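PDB 6HP2: putative polyketide synthase, which contains, in this piece of a trans-AT polyketide synthase, an O-methyltransferase domain that binds S-adenosyl-L-homocysteine, and probably takes part in intermediate steps of bacillaene synthesis. Local coordinates for residues V76-V81 against P332-R337; E42-V47 against E82-L87. One frame throughout, in Å; residues are numbered along the deposited sequence.

How the interactions relate
Helix 70-88 is shared by both interactions, a worked case of one helix serving a ligand pocket on one side and holding distant parts of the chain on another. Interaction 1 sets residues 76-81 against the C-terminal segment 332-337; interaction 2 sets the next turns, 82-87, against segment 42-47 at the start of the modelled chain, which carries pocket residues. Their centres lie about 8 Å apart. The two are tied directly: Arg77 NH2 is 2.8 Å from Glu42 O, and Gln80 NE2 2.9 Å from Thr46 O. Pro332 CD also packs 3.7 Å from Arg84 CB, although the Pro332 side chain remains about 10 Å from the S-adenosyl-L-homocysteine that interaction 2 meets.

Interaction 1: residues V76-V81 against P332-R337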
loop_
_atom_site.group_PDB
_atom_site.type_symbol
_atom_site.label_atom_id
_atom_site.label_comp_id
_atom_site.label_asym_id
_atom_site.label_seq_id
_atom_site.Cartn_x
_atom_site.Cartn_y
_atom_site.Cartn_z
ATOM N N VAL A 76 -11.639 3.328 11.802
ATOM C CA VAL A 76 -10.915 2.607 10.762
ATOM C C VAL A 76 -10.002 3.555 10.034
ATOM O O VAL A 76 -8.815 3.266 9.819
ATOM C CB VAL A 76 -11.898 1.908 9.793
ATOM C CG1 VAL A 76 -11.161 1.305 8.636
ATOM C CG2 VAL A 76 -12.666 0.813 10.590
ATOM N N ARG A 77 -10.525 4.727 9.701
ATOM C CA ARG A 77 -9.740 5.704 8.964
ATOM C C ARG A 77 -8.487 6.107 9.726
ATOM O O ARG A 77 -7.421 6.288 9.136
ATOM C CB ARG A 77 -10.584 6.916 8.681
ATOM C CG ARG A 77 -9.919 7.874 7.659
ATOM C CD ARG A 77 -10.813 9.103 7.431
ATOM N NE ARG A 77 -10.486 9.803 6.189
ATOM C CZ ARG A 77 -9.444 10.618 6.033
ATOM N NH1 ARG A 77 -8.604 10.836 7.037
ATOM N NH2 ARG A 77 -9.235 11.214 4.868
ATOM N N GLU A 78 -8.610 6.300 11.031
ATOM C CA GLU A 78 -7.441 6.630 11.839
ATOM C C GLU A 78 -6.357 5.568 11.742
ATOM O O GLU A 78 -5.174 5.897 11.807
ATOM C CB GLU A 78 -7.853 6.840 13.314
ATOM C CG GLU A 78 -8.719 8.063 13.552
ATOM C CD GLU A 78 -9.155 8.195 15.008
ATOM O OE1 GLU A 78 -9.020 7.215 15.768
ATOM O OE2 GLU A 78 -9.630 9.281 15.388
ATOM N N LYS A 79 -6.732 4.284 11.702
ATOM C CA LYS A 79 -5.746 3.231 11.579
ATOM C C LYS A 79 -5.170 3.179 10.190
ATOM O O LYS A 79 -3.993 2.846 10.020
ATOM C CB LYS A 79 -6.376 1.886 11.982
ATOM C CG LYS A 79 -6.928 1.930 13.451
ATOM C CD LYS A 79 -5.730 2.180 14.393
ATOM C CE LYS A 79 -6.103 1.919 15.854
ATOM N NZ LYS A 79 -6.710 3.099 16.513
ATOM N N GLN A 80 -5.966 3.489 9.187
ATOM C CA GLN A 80 -5.434 3.623 7.824
ATOM C C GLN A 80 -4.417 4.742 7.744
ATOM O O GLN A 80 -3.383 4.607 7.077
ATOM C CB GLN A 80 -6.586 3.882 6.848
ATOM C CG GLN A 80 -7.455 2.632 6.699
ATOM C CD GLN A 80 -8.615 2.851 5.831
ATOM O OE1 GLN A 80 -9.337 3.831 6.007
ATOM N NE2 GLN A 80 -8.811 1.965 4.862
ATOM N N VAL A 81 -4.701 5.860 8.409
ATOM C CA VAL A 81 -3.733 6.932 8.461
ATOM C C VAL A 81 -2.488 6.484 9.236
ATOM O O VAL A 81 -1.364 6.798 8.862
ATOM C CB VAL A 81 -4.376 8.171 9.092
ATOM C CG1 VAL A 81 -3.300 9.189 9.416
ATOM C CG2 VAL A 81 -5.483 8.774 8.121
ATOM N N PRO A 332 0.685 10.904 6.523
ATOM C CA PRO A 332 -0.338 11.963 6.470
ATOM C C PRO A 332 -0.525 12.554 7.846
ATOM O O PRO A 332 0.145 12.121 8.763
ATOM C CB PRO A 332 -1.616 11.235 6.019
ATOM C CG PRO A 332 -1.242 9.804 5.747
ATOM C CD PRO A 332 0.085 9.551 6.441
ATOM N N LYS A 333 -1.437 13.508 7.984
ATOM C CA LYS A 333 -1.906 14.014 9.268
ATOM C C LYS A 333 -3.264 13.397 9.592
ATOM O O LYS A 333 -4.051 13.084 8.697
ATOM C CB LYS A 333 -2.021 15.546 9.243
ATOM C CG LYS A 333 -0.785 16.261 8.712
ATOM C CD LYS A 333 0.451 16.035 9.583
ATOM C CE LYS A 333 1.693 16.710 8.987
ATOM N NZ LYS A 333 2.860 16.860 9.937
ATOM N N GLN A 334 -3.544 13.222 10.878
ATOM C CA GLN A 334 -4.850 12.722 11.291
ATOM C C GLN A 334 -5.869 13.851 11.220
ATOM O O GLN A 334 -5.535 15.010 11.476
ATOM C CB GLN A 334 -4.796 12.160 12.709
ATOM C CG GLN A 334 -3.982 10.891 12.832
ATOM C CD GLN A 334 -4.782 9.649 12.440
ATOM O OE1 GLN A 334 -5.917 9.729 11.917
ATOM N NE2 GLN A 334 -4.191 8.509 12.651
ATOM N N GLN A 335 -7.096 13.509 10.840
ATOM C CA GLN A 335 -8.183 14.478 10.804
ATOM C C GLN A 335 -8.597 14.853 12.224
ATOM O O GLN A 335 -8.545 14.037 13.146
ATOM C CB GLN A 335 -9.373 13.902 10.032
ATOM C CG GLN A 335 -10.478 14.895 9.751
ATOM C CD GLN A 335 -11.548 14.338 8.825
ATOM O OE1 GLN A 335 -11.456 13.196 8.365
ATOM N NE2 GLN A 335 -12.570 15.147 8.544
ATOM N N THR A 336 -8.996 16.113 12.398
ATOM C CA THR A 336 -9.373 16.632 13.708
ATOM C C THR A 336 -10.641 17.461 13.578
ATOM O O THR A 336 -10.918 18.032 12.520
ATOM C CB THR A 336 -8.256 17.489 14.322
ATOM O OG1 THR A 336 -6.987 16.871 14.070
ATOM C CG2 THR A 336 -8.452 17.640 15.824
ATOM N N ARG A 337 -11.410 17.516 14.669
ATOM C CA ARG A 337 -12.668 18.256 14.694
ATOM C C ARG A 337 -12.431 19.713 15.048
ATOM O O ARG A 337 -11.640 20.009 15.942
ATOM C CB ARG A 337 -13.640 17.639 15.705
ATOM C CG ARG A 337 -14.076 16.240 15.350
ATOM C CD ARG A 337 -15.174 15.749 16.289
ATOM N NE ARG A 337 -15.693 14.470 15.842
ATOM C CZ ARG A 337 -16.479 13.675 16.577
ATOM N NH1 ARG A 337 -16.827 14.007 17.799
ATOM N NH2 ARG A 337 -16.867 12.516 16.096
HETATM O O HOH W 1 -8.331 10.542 10.019
#
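Gln334 reaches from the C-terminal segment to the flank of helix 70-88, where Glu78 and Val81 receive it. From CB the chain turns CG anti to the carbonyl carbon, and Gln334 CG comes 3.9 Å from Val81 CG1. A bend at chi2 (-82°) then turns the amide carbon, Gln334 CD, across Val81 CG1 at 3.4 Å, the two side chains sliding past each other in opposite directions. At the tip, Gln334 NE2 donates to Glu78 O over 2.9 Å, with an N-H...O angle of 169°, and lies in the carbonyl plane on a lone pair. The contact thus joins a long helix of this Rossmann-like, AdoMet-dependent methyltransferase fold to the irregular tail that follows helix 316-326. The other tip atom, Gln334 OE1, rests 3.6 Å from Glu78 CG and accepts from a water 3.2 Å away. Arg77 NH1 donates to this water over 3.0 Å, in the guanidinium plane, while NH2 of the same group bonds to Glu42 O. Over one guanidinium face, toward its rim, hangs OE1 of the poorly ordered Gln335. Two residues before Gln334, Pro332 puts CG 4.3 Å from Val81 CG1, and its carbonyl oxygen accepts from Gln85 NE2 one turn further along the helix.

Interaction 2: residues E42-V47 against E82-L87; sequences EDYLTV and EMRQVL. With SAH (S-adenosyl-L-homocysteine), chain B.
Tyr44 and Arg84 cross obliquely, ring and guanidinium planes 34° apart, in an approach whose modelled closeness is doubtful. The pair belongs to the cofactor pocket of a Rossmann-like methyltransferase, where the loop before helix 59-64 meets helix 70-88 beside the carboxylate of S-adenosyl-L-homocysteine. Arg84 reaches the pocket on a chain extended from CG to NE, and a salt bridge from NE to Asp109 helps fix how its head is turned. Its NH2 faces ligand OXT, at a distance that is doubtful in the model; a positive charge here would be expected to favour the carboxylate. O of the S-adenosyl-L-homocysteine carboxylate accepts a nearly straight bond from Leu45 N over 2.9 Å. Tyr44 OH is bonded to Gln112 OE1, tying the far end of the ring to helix 108-116. Thr46 meets Arg84 tip to tip: Arg84 NH1 donates a weak bond to Thr46 OG1 over 3.4 Å, in the guanidinium plane, while Thr46 OG1 donates to Val47 O over 3.2 Å. Val47 O is also touched by Met83, whose chain bends at chi3 (64°), with CE at 3.3 Å.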
loop_
_atom_site.group_PDB
_atom_site.type_symbol
_atom_site.label_atom_id
_atom_site.label_comp_id
_atom_site.label_asym_id
_atom_site.label_seq_id
_atom_site.Cartn_x
_atom_site.Cartn_y
_atom_site.Cartn_z
ATOM N N GLU A 42 -11.395 11.115 -0.160
ATOM C CA GLU A 42 -10.805 11.219 1.168
ATOM C C GLU A 42 -10.792 9.843 1.850
ATOM O O GLU A 42 -10.807 9.751 3.078
ATOM C CB GLU A 42 -11.561 12.240 2.018
ATOM C CG GLU A 42 -13.035 11.931 2.241
ATOM C CD GLU A 42 -13.873 12.082 0.984
ATOM O OE1 GLU A 42 -13.554 12.957 0.149
ATOM O OE2 GLU A 42 -14.843 11.311 0.831
ATOM N N ASP A 43 -10.721 8.780 1.048
ATOM C CA ASP A 43 -10.821 7.446 1.554
ATOM C C ASP A 43 -9.751 6.552 0.916
ATOM O O ASP A 43 -9.094 6.849 -0.096
ATOM C CB ASP A 43 -12.235 6.841 1.364
ATOM C CG ASP A 43 -12.648 6.744 -0.071
ATOM O OD1 ASP A 43 -12.429 7.709 -0.818
ATOM O OD2 ASP A 43 -13.227 5.706 -0.449
ATOM N N TYR A 44 -9.548 5.487 1.600
ATOM C CA TYR A 44 -8.485 4.527 1.356
ATOM C C TYR A 44 -9.118 3.183 1.077
ATOM O O TYR A 44 -10.070 2.814 1.750
ATOM C CB TYR A 44 -7.561 4.429 2.554
ATOM C CG TYR A 44 -6.928 5.755 2.940
ATOM C CD1 TYR A 44 -5.904 6.326 2.183
ATOM C CD2 TYR A 44 -7.310 6.374 4.120
ATOM C CE1 TYR A 44 -5.328 7.544 2.571
ATOM C CE2 TYR A 44 -6.760 7.554 4.524
ATOM C CZ TYR A 44 -5.768 8.148 3.753
ATOM O OH TYR A 44 -5.214 9.319 4.156
ATOM N N LEU A 45 -8.584 2.464 0.081
ATOM C CA LEU A 45 -9.112 1.159 -0.321
ATOM C C LEU A 45 -8.249 0.008 0.199
ATOM O O LEU A 45 -8.021 -0.979 -0.498
ATOM C CB LEU A 45 -9.219 1.085 -1.833
ATOM C CG LEU A 45 -9.967 2.268 -2.512
ATOM C CD1 LEU A 45 -9.963 2.070 -4.012
ATOM C CD2 LEU A 45 -11.348 2.390 -1.941
ATOM N N THR A 46 -7.780 0.099 1.424
ATOM C CA THR A 46 -6.896 -0.918 2.010
ATOM C C THR A 46 -7.416 -1.377 3.373
ATOM O O THR A 46 -8.225 -0.705 4.015
ATOM C CB THR A 46 -5.493 -0.329 2.207
ATOM O OG1 THR A 46 -5.605 0.793 3.094
ATOM C CG2 THR A 46 -4.925 0.172 0.862
ATOM N N VAL A 47 -6.913 -2.506 3.837
ATOM C CA VAL A 47 -7.144 -2.927 5.209
ATOM C C VAL A 47 -6.274 -2.051 6.102
ATOM O O VAL A 47 -5.594 -1.137 5.622
ATOM C CB VAL A 47 -6.849 -4.431 5.350
ATOM C CG1 VAL A 47 -7.828 -5.198 4.471
ATOM C CG2 VAL A 47 -5.396 -4.712 4.937
ATOM N N GLU A 82 -2.681 5.845 10.376
ATOM C CA GLU A 82 -1.539 5.470 11.209
ATOM C C GLU A 82 -0.569 4.603 10.414
ATOM O O GLU A 82 0.647 4.802 10.452
ATOM C CB GLU A 82 -2.039 4.718 12.435
ATOM C CG GLU A 82 -0.877 4.143 13.321
ATOM C CD GLU A 82 -1.403 3.088 14.289
ATOM O OE1 GLU A 82 -1.855 3.513 15.364
ATOM O OE2 GLU A 82 -1.399 1.855 13.949
ATOM N N MET A 83 -1.094 3.607 9.711
ATOM C CA MET A 83 -0.239 2.713 8.932
ATOM C C MET A 83 0.556 3.463 7.876
ATOM O O MET A 83 1.744 3.207 7.670
ATOM C CB MET A 83 -1.069 1.639 8.261
ATOM C CG MET A 83 -0.228 0.663 7.442
ATOM S SD MET A 83 -1.200 -0.796 6.882
ATOM C CE MET A 83 -2.422 -0.100 5.812
ATOM N N ARG A 84 -0.091 4.354 7.155
ATOM C CA ARG A 84 0.624 5.189 6.184
ATOM C C ARG A 84 1.668 6.069 6.854
ATOM O O ARG A 84 2.738 6.299 6.286
ATOM C CB ARG A 84 -0.399 6.024 5.412
ATOM C CG ARG A 84 -1.144 5.204 4.384
ATOM C CD ARG A 84 -2.310 6.028 3.786
ATOM N NE ARG A 84 -2.776 5.439 2.530
ATOM C CZ ARG A 84 -3.544 4.350 2.457
ATOM N NH1 ARG A 84 -3.909 3.684 3.575
ATOM N NH2 ARG A 84 -3.912 3.925 1.273
ATOM N N GLN A 85 1.392 6.558 8.069
ATOM C CA GLN A 85 2.398 7.346 8.762
ATOM C C GLN A 85 3.647 6.517 9.020
ATOM O O GLN A 85 4.777 7.013 8.892
ATOM C CB GLN A 85 1.884 7.900 10.102
ATOM C CG GLN A 85 0.768 8.968 9.939
ATOM C CD GLN A 85 0.195 9.385 11.254
ATOM O OE1 GLN A 85 0.205 8.606 12.201
ATOM N NE2 GLN A 85 -0.312 10.614 11.339
ATOM N N VAL A 86 3.469 5.260 9.412
ATOM C CA VAL A 86 4.632 4.389 9.619
ATOM C C VAL A 86 5.345 4.184 8.296
ATOM O O VAL A 86 6.556 4.173 8.234
ATOM C CB VAL A 86 4.235 3.052 10.269
ATOM C CG1 VAL A 86 5.482 2.086 10.426
ATOM C CG2 VAL A 86 3.658 3.326 11.709
ATOM N N LEU A 87 4.607 4.055 7.209
ATOM C CA LEU A 87 5.272 3.818 5.928
ATOM C C LEU A 87 6.127 5.014 5.527
ATOM O O LEU A 87 7.233 4.847 4.989
ATOM C CB LEU A 87 4.212 3.557 4.823
ATOM C CG LEU A 87 4.722 3.300 3.397
ATOM C CD1 LEU A 87 5.413 1.957 3.344
ATOM C CD2 LEU A 87 3.512 3.344 2.428
HETATM N N SAH B . -3.295 2.809 -3.195
HETATM C CA SAH B . -4.720 3.109 -3.085
HETATM C CB SAH B . -5.579 2.085 -3.815
HETATM C CG SAH B . -5.249 0.629 -3.542
HETATM S SD SAH B . -6.476 -0.471 -4.307
HETATM C C SAH B . -5.065 3.175 -1.618
HETATM O O SAH B . -6.211 3.444 -1.258
HETATM O OXT SAH B . -4.187 2.972 -0.785
HETATM C "C5'" SAH B . -5.465 -1.027 -5.699
HETATM C "C4'" SAH B . -5.228 0.081 -6.724
HETATM O "O4'" SAH B . -4.294 -0.407 -7.713
HETATM C "C3'" SAH B . -6.522 0.394 -7.545
HETATM O "O3'" SAH B . -6.546 1.826 -7.655
HETATM C "C2'" SAH B . -6.325 -0.254 -8.914
HETATM O "O2'" SAH B . -6.959 0.392 -9.977
HETATM C "C1'" SAH B . -4.786 -0.176 -9.026
HETATM N N9 SAH B . -4.162 -1.095 -9.974
HETATM C C8 SAH B . -4.238 -2.459 -10.009
HETATM N N7 SAH B . -3.549 -2.855 -11.084
HETATM C C5 SAH B . -2.995 -1.774 -11.684
HETATM C C6 SAH B . -2.203 -1.596 -12.811
HETATM N N6 SAH B . -1.736 -2.591 -13.563
HETATM N N1 SAH B . -1.798 -0.335 -13.140
HETATM C C2 SAH B . -2.247 0.766 -12.435
HETATM N N3 SAH B . -3.056 0.578 -11.344
HETATM C C4 SAH B . -3.452 -0.657 -11.011
#